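Local structure of protocadherin gamma-B3 (Homo sapiens, 5K8R) at residues Arg4-Glu9 against Thr90-Asp95; Lys43-Ser48 against Asp58-Glu63; Pro210-Asp215 against Ala299-Gln304; Tyr249-Ile254 against Phe262-Lys267. The protein probably acts as a calcium-dependent cell-adhesion protein and may help to establish and maintain specific neuronal connections in the brain. All blocks are in the same frame, centred on the assembly; numbering follows the deposited sequence.

Contact 1: Arg4-Glu9 against Thr90-Asp95; sequences RYAIPE and TVLIQD. With CA (calcium ion), chain D; CA (calcium ion), chain C.
Ile7 pushes its CG1 branch into the notch between Val91 and Ile93, with CG1 3.8 Å from Val91 CG1 and equally far from Ile93 CD1. Beta-branched residues suit this buried face, being at home in extended strands and giving each side chain a bump and a hollow to offer its neighbour. Farther along, the CB of Glu9 settles against Ile93 CG2 at 3.7 Å. The other face, with Ala6, Pro8, Leu92 and Gln94, is more exposed. Small Ala6 sets its CB 4.1 Å from Leu92 CB, while the extended Gln94 lies beside the Pro8 ring. The two strands run parallel, the first and last of the cadherin Greek-key sandwich, laced by bonds such as Ile7 N to Leu92 O (2.9 Å, 161° at the hydrogen). Where they leave the sheet, Glu9 and Asp95 point the same way to share a calcium ion: Glu9 OE2 binds it at 2.5 Å and Asp95 OD1 at 2.4 Å. Glu9 OE1 binds a second calcium and probably accepts a hydrogen bond from the Arg62 backbone N; Asp95 also bonds Asn135.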
loop_
_atom_site.group_PDB
_atom_site.type_symbol
_atom_site.label_atom_id
_atom_site.label_comp_id
_atom_site.label_asym_id
_atom_site.label_seq_id
_atom_site.Cartn_x
_atom_site.Cartn_y
_atom_site.Cartn_z
ATOM N N ARG A 4 -37.676 40.412 -38.265
ATOM C CA ARG A 4 -36.756 39.343 -37.885
ATOM C C ARG A 4 -36.963 38.040 -38.659
ATOM O O ARG A 4 -37.964 37.345 -38.475
ATOM C CB ARG A 4 -36.847 39.073 -36.381
ATOM C CG ARG A 4 -36.070 37.851 -35.920
ATOM C CD ARG A 4 -36.863 37.041 -34.909
ATOM N NE ARG A 4 -37.555 35.916 -35.532
ATOM C CZ ARG A 4 -38.193 34.964 -34.858
ATOM N NH1 ARG A 4 -38.228 34.999 -33.533
ATOM N NH2 ARG A 4 -38.796 33.979 -35.508
ATOM N N TYR A 5 -36.002 37.716 -39.520
ATOM C CA TYR A 5 -36.032 36.498 -40.312
ATOM C C TYR A 5 -35.427 35.356 -39.498
ATOM O O TYR A 5 -34.942 35.544 -38.381
ATOM C CB TYR A 5 -35.291 36.696 -41.636
ATOM C CG TYR A 5 -35.864 37.796 -42.500
ATOM C CD1 TYR A 5 -36.990 37.576 -43.284
ATOM C CD2 TYR A 5 -35.279 39.055 -42.535
ATOM C CE1 TYR A 5 -37.518 38.578 -44.077
ATOM C CE2 TYR A 5 -35.800 40.064 -43.326
ATOM C CZ TYR A 5 -36.919 39.820 -44.094
ATOM O OH TYR A 5 -37.441 40.822 -44.882
ATOM N N ALA A 6 -35.459 34.153 -40.066
ATOM C CA ALA A 6 -34.907 32.978 -39.400
ATOM C C ALA A 6 -34.425 32.002 -40.460
ATOM O O ALA A 6 -35.234 31.477 -41.232
ATOM C CB ALA A 6 -35.945 32.318 -38.489
ATOM N N ILE A 7 -33.118 31.762 -40.501
ATOM C CA ILE A 7 -32.536 30.898 -41.526
ATOM C C ILE A 7 -31.598 29.891 -40.871
ATOM O O ILE A 7 -30.986 30.198 -39.838
ATOM C CB ILE A 7 -31.794 31.719 -42.594
ATOM C CG1 ILE A 7 -30.735 32.612 -41.944
ATOM C CG2 ILE A 7 -32.772 32.553 -43.407
ATOM C CD1 ILE A 7 -29.878 33.374 -42.934
ATOM N N PRO A 8 -31.458 28.688 -41.420
ATOM C CA PRO A 8 -30.451 27.760 -40.899
ATOM C C PRO A 8 -29.047 28.240 -41.228
ATOM O O PRO A 8 -28.824 29.023 -42.153
ATOM C CB PRO A 8 -30.774 26.445 -41.617
ATOM C CG PRO A 8 -31.441 26.875 -42.881
ATOM C CD PRO A 8 -32.236 28.097 -42.521
ATOM N N GLU A 9 -28.091 27.761 -40.439
ATOM C CA GLU A 9 -26.698 28.117 -40.645
ATOM C C GLU A 9 -26.121 27.361 -41.841
ATOM O O GLU A 9 -26.727 26.429 -42.379
ATOM C CB GLU A 9 -25.877 27.821 -39.391
ATOM C CG GLU A 9 -26.001 26.385 -38.907
ATOM C CD GLU A 9 -24.962 26.019 -37.865
ATOM O OE1 GLU A 9 -23.858 26.604 -37.884
ATOM O OE2 GLU A 9 -25.251 25.142 -37.024
ATOM N N THR A 90 -33.181 41.863 -37.745
ATOM C CA THR A 90 -32.609 40.795 -36.941
ATOM C C THR A 90 -32.833 39.466 -37.648
ATOM O O THR A 90 -33.930 39.196 -38.148
ATOM C CB THR A 90 -33.221 40.759 -35.534
ATOM O OG1 THR A 90 -34.644 40.640 -35.633
ATOM C CG2 THR A 90 -32.889 42.034 -34.780
ATOM N N VAL A 91 -31.789 38.643 -37.700
ATOM C CA VAL A 91 -31.823 37.360 -38.394
ATOM C C VAL A 91 -31.431 36.282 -37.395
ATOM O O VAL A 91 -30.288 36.250 -36.921
ATOM C CB VAL A 91 -30.894 37.337 -39.615
ATOM C CG1 VAL A 91 -30.999 35.998 -40.333
ATOM C CG2 VAL A 91 -31.223 38.482 -40.559
ATOM N N LEU A 92 -32.364 35.377 -37.116
ATOM C CA LEU A 92 -32.113 34.261 -36.215
ATOM C C LEU A 92 -31.396 33.165 -37.001
ATOM O O LEU A 92 -31.831 32.783 -38.087
ATOM C CB LEU A 92 -33.423 33.730 -35.633
ATOM C CG LEU A 92 -33.312 32.507 -34.720
ATOM C CD1 LEU A 92 -32.496 32.835 -33.479
ATOM C CD2 LEU A 92 -34.692 31.994 -34.339
ATOM N N ILE A 93 -30.295 32.666 -36.449
ATOM C CA ILE A 93 -29.497 31.633 -37.096
ATOM C C ILE A 93 -29.795 30.309 -36.403
ATOM O O ILE A 93 -29.361 30.075 -35.270
ATOM C CB ILE A 93 -27.999 31.963 -37.049
ATOM C CG1 ILE A 93 -27.727 33.291 -37.759
ATOM C CG2 ILE A 93 -27.185 30.842 -37.671
ATOM C CD1 ILE A 93 -28.213 33.331 -39.192
ATOM N N GLN A 94 -30.534 29.441 -37.086
ATOM C CA GLN A 94 -30.881 28.141 -36.533
ATOM C C GLN A 94 -29.680 27.202 -36.568
ATOM O O GLN A 94 -28.802 27.308 -37.429
ATOM C CB GLN A 94 -32.049 27.531 -37.308
ATOM C CG GLN A 94 -33.298 28.397 -37.324
ATOM C CD GLN A 94 -34.285 27.979 -38.397
ATOM O OE1 GLN A 94 -33.934 27.260 -39.332
ATOM N NE2 GLN A 94 -35.527 28.430 -38.265
ATOM N N ASP A 95 -29.651 26.272 -35.618
ATOM C CA ASP A 95 -28.549 25.331 -35.490
ATOM C C ASP A 95 -28.843 24.050 -36.258
ATOM O O ASP A 95 -29.959 23.525 -36.214
ATOM C CB ASP A 95 -28.293 25.003 -34.017
ATOM C CG ASP A 95 -27.137 24.037 -33.824
ATOM O OD1 ASP A 95 -26.076 24.235 -34.454
ATOM O OD2 ASP A 95 -27.291 23.074 -33.043
HETATM CA CA CA D . -24.189 23.348 -35.668
HETATM CA CA CA C . -21.628 25.087 -38.178
#

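Contact 2: Lys43-Ser48 against Asp58-Glu63; sequences KFFTVS and DRIDRE. With CA (calcium ion), chain C; CA (calcium ion), chain D.
Ile60 meets both Phe44 and Phe45, using a different atom for each, and this apolar packing carries the contact. Its CG1 lies 4.0 Å from Phe44 CD1, while CD1, carried outward by an extended chi2 (-179°), comes within 3.6 Å of Phe45 CZ, the two side chains crossing at about a right angle. Isoleucine suits this spot because its longer branch offers two successive carbons, one to each ring, and Val91 and Ile93 of strand 85-94 back the cluster. Among the contacts of polar atoms, the Arg59 carbonyl O approaches Phe44 CE1 at 3.5 Å. Directly beyond Ile60 comes Asp61-Arg62-Glu63, the DRE calcium-binding motif of cadherin repeats. Capping opens the short helix here, with Glu63 N donating to Asp61 OD1 over 3.2 Å from above the carboxylate plane. Ionic pairing adds a salt bridge from Arg62 NH2 to Glu63 OE2 (2.7 Å), which probably offsets part of the negative charge gathered here; Arg59 pairs with Glu10 and, at long range, with Asp61. Metal bonds complete the set: Asp61 OD1 and Glu63 OE1 each sit 2.4 Å from one calcium ion, and Glu63 grips a second with both oxygens, OE1 thus bridging the pair.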
loop_
_atom_site.group_PDB
_atom_site.type_symbol
_atom_site.label_atom_id
_atom_site.label_comp_id
_atom_site.label_asym_id
_atom_site.label_seq_id
_atom_site.Cartn_x
_atom_site.Cartn_y
_atom_site.Cartn_z
ATOM N N LYS A 43 -19.485 40.842 -42.802
ATOM C CA LYS A 43 -20.047 40.718 -44.148
ATOM C C LYS A 43 -20.825 39.406 -44.255
ATOM O O LYS A 43 -20.426 38.452 -44.924
ATOM C CB LYS A 43 -18.943 40.793 -45.193
ATOM C CG LYS A 43 -18.034 42.007 -45.074
ATOM C CD LYS A 43 -18.646 43.233 -45.729
ATOM C CE LYS A 43 -17.647 44.379 -45.782
ATOM N NZ LYS A 43 -18.150 45.519 -46.598
ATOM N N PHE A 44 -21.969 39.371 -43.571
ATOM C CA PHE A 44 -22.811 38.181 -43.536
ATOM C C PHE A 44 -23.973 38.234 -44.518
ATOM O O PHE A 44 -24.343 37.202 -45.086
ATOM C CB PHE A 44 -23.349 37.957 -42.118
ATOM C CG PHE A 44 -22.339 37.366 -41.173
ATOM C CD1 PHE A 44 -21.406 36.448 -41.628
ATOM C CD2 PHE A 44 -22.319 37.727 -39.837
ATOM C CE1 PHE A 44 -20.473 35.900 -40.765
ATOM C CE2 PHE A 44 -21.388 37.184 -38.971
ATOM C CZ PHE A 44 -20.464 36.269 -39.436
ATOM N N PHE A 45 -24.558 39.410 -44.735
ATOM C CA PHE A 45 -25.688 39.567 -45.637
ATOM C C PHE A 45 -25.448 40.747 -46.565
ATOM O O PHE A 45 -24.711 41.679 -46.231
ATOM C CB PHE A 45 -27.002 39.782 -44.871
ATOM C CG PHE A 45 -27.279 38.737 -43.830
ATOM C CD1 PHE A 45 -26.967 38.966 -42.499
ATOM C CD2 PHE A 45 -27.854 37.528 -44.179
ATOM C CE1 PHE A 45 -27.222 38.006 -41.538
ATOM C CE2 PHE A 45 -28.112 36.565 -43.224
ATOM C CZ PHE A 45 -27.796 36.804 -41.901
ATOM N N THR A 46 -26.081 40.701 -47.736
ATOM C CA THR A 46 -26.072 41.815 -48.673
ATOM C C THR A 46 -27.478 42.019 -49.213
ATOM O O THR A 46 -28.218 41.054 -49.426
ATOM C CB THR A 46 -25.094 41.585 -49.843
ATOM O OG1 THR A 46 -25.315 40.288 -50.410
ATOM C CG2 THR A 46 -23.649 41.695 -49.373
ATOM N N VAL A 47 -27.845 43.278 -49.422
ATOM C CA VAL A 47 -29.145 43.627 -49.984
ATOM C C VAL A 47 -28.977 43.816 -51.487
ATOM O O VAL A 47 -28.123 44.589 -51.932
ATOM C CB VAL A 47 -29.717 44.893 -49.326
ATOM C CG1 VAL A 47 -31.046 45.261 -49.952
ATOM C CG2 VAL A 47 -29.868 44.685 -47.824
ATOM N N SER A 48 -29.773 43.100 -52.267
ATOM C CA SER A 48 -29.761 43.268 -53.716
ATOM C C SER A 48 -30.425 44.594 -54.065
ATOM O O SER A 48 -31.641 44.722 -53.884
ATOM C CB SER A 48 -30.484 42.103 -54.397
ATOM O OG SER A 48 -29.641 40.971 -54.508
ATOM N N ASP A 58 -21.710 35.531 -46.997
ATOM C CA ASP A 58 -20.548 34.741 -46.617
ATOM C C ASP A 58 -21.018 33.580 -45.749
ATOM O O ASP A 58 -22.211 33.431 -45.472
ATOM C CB ASP A 58 -19.510 35.612 -45.898
ATOM C CG ASP A 58 -18.126 34.991 -45.888
ATOM O OD1 ASP A 58 -17.875 34.075 -46.700
ATOM O OD2 ASP A 58 -17.287 35.423 -45.070
ATOM N N ARG A 59 -20.069 32.753 -45.321
ATOM C CA ARG A 59 -20.399 31.599 -44.497
ATOM C C ARG A 59 -20.883 32.045 -43.123
ATOM O O ARG A 59 -20.220 32.836 -42.444
ATOM C CB ARG A 59 -19.188 30.678 -44.358
ATOM C CG ARG A 59 -19.419 29.501 -43.422
ATOM C CD ARG A 59 -18.283 28.497 -43.502
ATOM N NE ARG A 59 -18.506 27.354 -42.621
ATOM C CZ ARG A 59 -17.957 27.217 -41.419
ATOM N NH1 ARG A 59 -17.141 28.151 -40.948
ATOM N NH2 ARG A 59 -18.218 26.143 -40.687
ATOM N N ILE A 60 -22.043 31.535 -42.716
ATOM C CA ILE A 60 -22.607 31.837 -41.406
ATOM C C ILE A 60 -22.521 30.590 -40.535
ATOM O O ILE A 60 -23.411 29.733 -40.565
ATOM C CB ILE A 60 -24.056 32.341 -41.525
ATOM C CG1 ILE A 60 -24.112 33.576 -42.426
ATOM C CG2 ILE A 60 -24.631 32.659 -40.151
ATOM C CD1 ILE A 60 -25.500 34.151 -42.587
ATOM N N ASP A 61 -21.442 30.477 -39.765
ATOM C CA ASP A 61 -21.231 29.344 -38.870
ATOM C C ASP A 61 -21.737 29.721 -37.483
ATOM O O ASP A 61 -21.155 30.582 -36.816
ATOM C CB ASP A 61 -19.755 28.956 -38.834
ATOM C CG ASP A 61 -19.460 27.867 -37.818
ATOM O OD1 ASP A 61 -20.357 27.042 -37.546
ATOM O OD2 ASP A 61 -18.328 27.838 -37.293
ATOM N N ARG A 62 -22.820 29.073 -37.046
ATOM C CA ARG A 62 -23.408 29.406 -35.753
ATOM C C ARG A 62 -22.469 29.073 -34.601
ATOM O O ARG A 62 -22.493 29.750 -33.566
ATOM C CB ARG A 62 -24.738 28.675 -35.576
ATOM C CG ARG A 62 -25.556 29.160 -34.391
ATOM C CD ARG A 62 -26.328 28.023 -33.749
ATOM N NE ARG A 62 -25.430 26.977 -33.269
ATOM C CZ ARG A 62 -24.792 27.018 -32.104
ATOM N NH1 ARG A 62 -24.951 28.056 -31.294
ATOM N NH2 ARG A 62 -23.992 26.022 -31.748
ATOM N N GLU A 63 -21.638 28.039 -34.757
ATOM C CA GLU A 63 -20.707 27.675 -33.692
ATOM C C GLU A 63 -19.670 28.767 -33.466
ATOM O O GLU A 63 -19.305 29.056 -32.321
ATOM C CB GLU A 63 -20.024 26.346 -34.017
ATOM C CG GLU A 63 -20.844 25.118 -33.652
ATOM C CD GLU A 63 -22.073 24.949 -34.523
ATOM O OE1 GLU A 63 -21.948 25.069 -35.759
ATOM O OE2 GLU A 63 -23.164 24.705 -33.968
HETATM CA CA CA C . -21.628 25.087 -38.178
HETATM CA CA CA D . -24.189 23.348 -35.668
#

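Contact 3: Pro210-Asp215 against Ala299-Gln304; sequences PVFTQD and AYCKVQ
Phe212 presents one ring face to Cys301 and part of its edge to Ala299, and these three residues bury most of the surface. The Cys301 sulfur stands almost exactly over the ring centre, SG 3.5 Å from the Phe212 centroid and only 6° off the ring normal. Its chi1 of 71° puts SG between the backbone N and the carbonyl carbon, from where it lies over the ring, with CB beside it, displaced toward the rim, making a CH-pi contact 4.0 Å from the same centroid. A polarisable sulfur is well matched to an aromatic face. At the ring edge, Ala299 O comes within 3.6 Å of Phe212 CE2. Alanine is small enough for its CB to fit between Phe212 and Pro210, 4.0 Å from Phe212 CD2 and 4.1 Å from Pro210 CB. Val234 and Val289 also touch the Phe212 side chain. Beyond the cluster, a weak backbone bond joins Lys302 N to Asp215 O over 3.4 Å, while Tyr300, pointing away, packs on Ala123 of the second subunit. The short strand 211-212 pairs with strand 230-237 in one sheet, then the chain crosses to strand 216-222 beside 298-308 in the other: the divided first strand of the cadherin beta-sandwich.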
loop_
_atom_site.group_PDB
_atom_site.type_symbol
_atom_site.label_atom_id
_atom_site.label_comp_id
_atom_site.label_asym_id
_atom_site.label_seq_id
_atom_site.Cartn_x
_atom_site.Cartn_y
_atom_site.Cartn_z
ATOM N N PRO A 210 0.961 -15.352 2.025
ATOM C CA PRO A 210 1.992 -16.282 1.550
ATOM C C PRO A 210 1.561 -17.725 1.758
ATOM O O PRO A 210 0.802 -18.045 2.676
ATOM C CB PRO A 210 3.213 -15.931 2.408
ATOM C CG PRO A 210 2.954 -14.541 2.896
ATOM C CD PRO A 210 1.470 -14.452 3.074
ATOM N N VAL A 211 2.051 -18.603 0.884
ATOM C CA VAL A 211 1.726 -20.024 0.927
ATOM C C VAL A 211 3.024 -20.814 0.835
ATOM O O VAL A 211 3.722 -20.750 -0.184
ATOM C CB VAL A 211 0.767 -20.434 -0.203
ATOM C CG1 VAL A 211 0.639 -21.949 -0.262
ATOM C CG2 VAL A 211 -0.596 -19.789 -0.004
ATOM N N PHE A 212 3.344 -21.555 1.892
ATOM C CA PHE A 212 4.522 -22.409 1.875
ATOM C C PHE A 212 4.298 -23.605 0.960
ATOM O O PHE A 212 3.197 -24.159 0.891
ATOM C CB PHE A 212 4.859 -22.893 3.285
ATOM C CG PHE A 212 5.664 -21.914 4.087
ATOM C CD1 PHE A 212 7.011 -21.727 3.823
ATOM C CD2 PHE A 212 5.081 -21.190 5.114
ATOM C CE1 PHE A 212 7.759 -20.830 4.561
ATOM C CE2 PHE A 212 5.823 -20.293 5.856
ATOM C CZ PHE A 212 7.165 -20.114 5.580
ATOM N N THR A 213 5.359 -24.004 0.254
ATOM C CA THR A 213 5.266 -25.166 -0.623
ATOM C C THR A 213 5.088 -26.455 0.169
ATOM O O THR A 213 4.538 -27.431 -0.353
ATOM C CB THR A 213 6.508 -25.258 -1.510
ATOM O OG1 THR A 213 7.662 -25.498 -0.695
ATOM C CG2 THR A 213 6.702 -23.964 -2.281
ATOM N N GLN A 214 5.548 -26.481 1.419
ATOM C CA GLN A 214 5.392 -27.634 2.291
ATOM C C GLN A 214 5.074 -27.156 3.698
ATOM O O GLN A 214 5.616 -26.144 4.153
ATOM C CB GLN A 214 6.657 -28.504 2.321
ATOM C CG GLN A 214 7.095 -29.046 0.971
ATOM C CD GLN A 214 8.375 -29.854 1.062
ATOM O OE1 GLN A 214 8.824 -30.205 2.153
ATOM N NE2 GLN A 214 8.972 -30.148 -0.087
ATOM N N ASP A 215 4.193 -27.883 4.382
ATOM C CA ASP A 215 3.923 -27.622 5.789
ATOM C C ASP A 215 4.978 -28.223 6.707
ATOM O O ASP A 215 4.902 -28.032 7.925
ATOM C CB ASP A 215 2.540 -28.154 6.173
ATOM C CG ASP A 215 1.416 -27.381 5.514
ATOM O OD1 ASP A 215 1.578 -26.161 5.299
ATOM O OD2 ASP A 215 0.369 -27.993 5.212
ATOM N N ALA A 299 2.190 -16.606 7.250
ATOM C CA ALA A 299 2.063 -18.040 7.042
ATOM C C ALA A 299 3.081 -18.739 7.928
ATOM O O ALA A 299 4.140 -18.186 8.231
ATOM C CB ALA A 299 2.273 -18.430 5.573
ATOM N N TYR A 300 2.755 -19.960 8.348
ATOM C CA TYR A 300 3.587 -20.671 9.309
ATOM C C TYR A 300 3.771 -22.115 8.876
ATOM O O TYR A 300 2.801 -22.792 8.521
ATOM C CB TYR A 300 2.972 -20.613 10.713
ATOM C CG TYR A 300 2.835 -19.206 11.253
ATOM C CD1 TYR A 300 1.703 -18.446 10.985
ATOM C CD2 TYR A 300 3.839 -18.637 12.024
ATOM C CE1 TYR A 300 1.575 -17.158 11.472
ATOM C CE2 TYR A 300 3.719 -17.350 12.516
ATOM C CZ TYR A 300 2.585 -16.616 12.237
ATOM O OH TYR A 300 2.461 -15.335 12.724
ATOM N N CYS A 301 5.021 -22.581 8.906
ATOM C CA CYS A 301 5.353 -23.970 8.628
ATOM C C CYS A 301 6.349 -24.445 9.678
ATOM O O CYS A 301 6.706 -23.709 10.603
ATOM C CB CYS A 301 5.912 -24.141 7.211
ATOM S SG CYS A 301 7.569 -23.458 6.973
ATOM N N LYS A 302 6.805 -25.685 9.533
ATOM C CA LYS A 302 7.753 -26.272 10.467
ATOM C C LYS A 302 8.928 -26.871 9.708
ATOM O O LYS A 302 8.838 -27.189 8.519
ATOM C CB LYS A 302 7.091 -27.341 11.348
ATOM C CG LYS A 302 6.062 -26.787 12.321
ATOM C CD LYS A 302 5.572 -27.857 13.284
ATOM C CE LYS A 302 4.583 -27.283 14.288
ATOM N NZ LYS A 302 4.138 -28.305 15.277
ATOM N N VAL A 303 10.042 -27.015 10.421
ATOM C CA VAL A 303 11.281 -27.558 9.880
ATOM C C VAL A 303 11.826 -28.561 10.888
ATOM O O VAL A 303 12.024 -28.221 12.059
ATOM C CB VAL A 303 12.318 -26.456 9.599
ATOM C CG1 VAL A 303 13.710 -27.051 9.490
ATOM C CG2 VAL A 303 11.959 -25.701 8.328
ATOM N N GLN A 304 12.058 -29.791 10.438
ATOM C CA GLN A 304 12.604 -30.848 11.285
ATOM C C GLN A 304 13.965 -31.252 10.736
ATOM O O GLN A 304 14.057 -31.810 9.638
ATOM C CB GLN A 304 11.659 -32.046 11.358
ATOM C CG GLN A 304 12.136 -33.140 12.301
ATOM C CD GLN A 304 11.087 -34.206 12.543
ATOM O OE1 GLN A 304 9.909 -34.016 12.241
ATOM N NE2 GLN A 304 11.511 -35.338 13.091
#

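Contact 4: Tyr249-Ile254 against Phe262-Lys267; sequences YAFINI and FKLDSK
Leu264 lays its CB over one face of the Phe251 ring, a CH-pi contact 3.7 Å from the centroid and offset toward the rim. It joins two edge strands of the third cadherin repeat, 248-252 in one sheet of the sandwich and 262-264 in the other. Leucine suits the place because its CB covers the Phe251 ring while the CD2 branch reaches on to Tyr249 CB at 3.8 Å. The Phe251 CE2 atom also meets Phe262 CB at 4.1 Å, and Ile287 and Leu271 lie around the ring. The same first shell has a polar part: Tyr249 N donates to Ser266 O over 3.0 Å, in the carbonyl plane and on a lone pair. Lys267 O lies at the edge of the Tyr249 ring, 3.5 Å from Tyr249 CE2. Farther out, the phenol OH accepts a hydrogen bond from Ala236 N, which helps hold the far end of the tyrosine. Asn253 bonds to Ser126 of the second subunit. The chain turns around Ser266 in an Asx turn, Asp265 OD1 accepting from Lys267 N at 2.8 Å.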
loop_
_atom_site.group_PDB
_atom_site.type_symbol
_atom_site.label_atom_id
_atom_site.label_comp_id
_atom_site.label_asym_id
_atom_site.label_seq_id
_atom_site.Cartn_x
_atom_site.Cartn_y
_atom_site.Cartn_z
ATOM N N TYR A 249 11.215 -14.361 5.723
ATOM C CA TYR A 249 11.157 -15.563 6.538
ATOM C C TYR A 249 11.900 -15.337 7.848
ATOM O O TYR A 249 12.886 -14.598 7.902
ATOM C CB TYR A 249 11.768 -16.758 5.803
ATOM C CG TYR A 249 11.204 -17.005 4.423
ATOM C CD1 TYR A 249 10.112 -17.841 4.237
ATOM C CD2 TYR A 249 11.772 -16.410 3.303
ATOM C CE1 TYR A 249 9.597 -18.074 2.976
ATOM C CE2 TYR A 249 11.264 -16.638 2.038
ATOM C CZ TYR A 249 10.176 -17.470 1.880
ATOM O OH TYR A 249 9.666 -17.698 0.623
ATOM N N ALA A 250 11.424 -15.989 8.906
ATOM C CA ALA A 250 12.065 -15.853 10.206
ATOM C C ALA A 250 11.702 -17.043 11.079
ATOM O O ALA A 250 10.657 -17.669 10.894
ATOM C CB ALA A 250 11.662 -14.546 10.899
ATOM N N PHE A 251 12.581 -17.349 12.028
ATOM C CA PHE A 251 12.289 -18.360 13.033
ATOM C C PHE A 251 11.328 -17.804 14.077
ATOM O O PHE A 251 11.279 -16.596 14.325
ATOM C CB PHE A 251 13.574 -18.832 13.713
ATOM C CG PHE A 251 14.440 -19.704 12.847
ATOM C CD1 PHE A 251 13.880 -20.525 11.884
ATOM C CD2 PHE A 251 15.816 -19.704 13.002
ATOM C CE1 PHE A 251 14.676 -21.332 11.093
ATOM C CE2 PHE A 251 16.618 -20.506 12.213
ATOM C CZ PHE A 251 16.046 -21.322 11.257
ATOM N N ILE A 252 10.552 -18.700 14.686
ATOM C CA ILE A 252 9.648 -18.334 15.769
ATOM C C ILE A 252 9.806 -19.335 16.905
ATOM O O ILE A 252 10.130 -20.507 16.686
ATOM C CB ILE A 252 8.174 -18.267 15.311
ATOM C CG1 ILE A 252 7.715 -19.623 14.773
ATOM C CG2 ILE A 252 7.982 -17.174 14.269
ATOM C CD1 ILE A 252 6.253 -19.667 14.403
ATOM N N ASN A 253 9.577 -18.856 18.130
ATOM C CA ASN A 253 9.651 -19.683 19.338
ATOM C C ASN A 253 10.994 -20.403 19.439
ATOM O O ASN A 253 11.078 -21.551 19.877
ATOM C CB ASN A 253 8.493 -20.681 19.392
ATOM C CG ASN A 253 7.151 -20.004 19.577
ATOM O OD1 ASN A 253 7.005 -19.108 20.407
ATOM N ND2 ASN A 253 6.162 -20.426 18.797
ATOM N N ILE A 254 12.053 -19.719 19.034
ATOM C CA ILE A 254 13.381 -20.317 18.994
ATOM C C ILE A 254 14.088 -20.055 20.315
ATOM O O ILE A 254 13.820 -19.067 21.008
ATOM C CB ILE A 254 14.190 -19.781 17.792
ATOM C CG1 ILE A 254 15.208 -20.826 17.342
ATOM C CG2 ILE A 254 14.881 -18.468 18.134
ATOM C CD1 ILE A 254 14.586 -22.173 17.071
ATOM N N PHE A 262 21.562 -22.374 14.156
ATOM C CA PHE A 262 20.993 -22.279 12.822
ATOM C C PHE A 262 20.669 -20.831 12.478
ATOM O O PHE A 262 20.488 -19.982 13.356
ATOM C CB PHE A 262 19.733 -23.144 12.691
ATOM C CG PHE A 262 19.988 -24.613 12.878
ATOM C CD1 PHE A 262 20.549 -25.366 11.861
ATOM C CD2 PHE A 262 19.664 -25.240 14.069
ATOM C CE1 PHE A 262 20.786 -26.718 12.030
ATOM C CE2 PHE A 262 19.897 -26.591 14.243
ATOM C CZ PHE A 262 20.459 -27.331 13.222
ATOM N N LYS A 263 20.600 -20.564 11.175
ATOM C CA LYS A 263 20.317 -19.236 10.650
ATOM C C LYS A 263 19.390 -19.366 9.452
ATOM O O LYS A 263 19.625 -20.200 8.573
ATOM C CB LYS A 263 21.607 -18.512 10.245
ATOM C CG LYS A 263 21.385 -17.223 9.469
ATOM C CD LYS A 263 22.704 -16.621 9.008
ATOM C CE LYS A 263 22.477 -15.394 8.138
ATOM N NZ LYS A 263 21.726 -14.331 8.861
ATOM N N LEU A 264 18.343 -18.543 9.421
ATOM C CA LEU A 264 17.377 -18.527 8.329
ATOM C C LEU A 264 17.453 -17.178 7.631
ATOM O O LEU A 264 17.185 -16.141 8.247
ATOM C CB LEU A 264 15.960 -18.789 8.842
ATOM C CG LEU A 264 14.856 -18.838 7.783
ATOM C CD1 LEU A 264 15.086 -19.991 6.820
ATOM C CD2 LEU A 264 13.485 -18.946 8.437
ATOM N N ASP A 265 17.816 -17.194 6.350
ATOM C CA ASP A 265 17.917 -15.963 5.580
ATOM C C ASP A 265 16.536 -15.341 5.410
ATOM O O ASP A 265 15.574 -16.024 5.046
ATOM C CB ASP A 265 18.551 -16.245 4.218
ATOM C CG ASP A 265 19.021 -14.982 3.514
ATOM O OD1 ASP A 265 18.241 -14.012 3.420
ATOM O OD2 ASP A 265 20.183 -14.962 3.054
ATOM N N SER A 266 16.441 -14.036 5.676
ATOM C CA SER A 266 15.152 -13.358 5.590
ATOM C C SER A 266 14.643 -13.307 4.155
ATOM O O SER A 266 13.434 -13.406 3.916
ATOM C CB SER A 266 15.264 -11.948 6.170
ATOM O OG SER A 266 15.673 -11.985 7.526
ATOM N N LYS A 267 15.547 -13.160 3.187
ATOM C CA LYS A 267 15.153 -13.014 1.780
ATOM C C LYS A 267 15.055 -14.374 1.094
ATOM O O LYS A 267 13.969 -14.802 0.695
ATOM C CB LYS A 267 16.134 -12.091 1.053
ATOM C CG LYS A 267 16.187 -10.674 1.606
ATOM C CD LYS A 267 17.126 -9.796 0.791
ATOM C CE LYS A 267 17.154 -8.372 1.322
ATOM N NZ LYS A 267 18.039 -7.490 0.512
#

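Overall arrangement
Contacts 1 and 2 lie in the first cadherin repeat, contacts 3 and 4 in the third, with centres 81 to 85 Å apart between the two pairs. Along the chain contact 2 falls within the span bounded by contact 1, and contact 4 within that of contact 3; the first pair is complete before the second begins. Contacts 1 and 2, 10 Å apart between centres, meet through Val91 and Phe45 and share two calcium ions at the junction with the second repeat. Contacts 3 and 4, 12 Å apart, join through the rings of Phe212 and Tyr249 inside one sandwich. Tyr300 and Asn253 face the second repeat of the partner subunit, consistent with an antiparallel adhesive dimer.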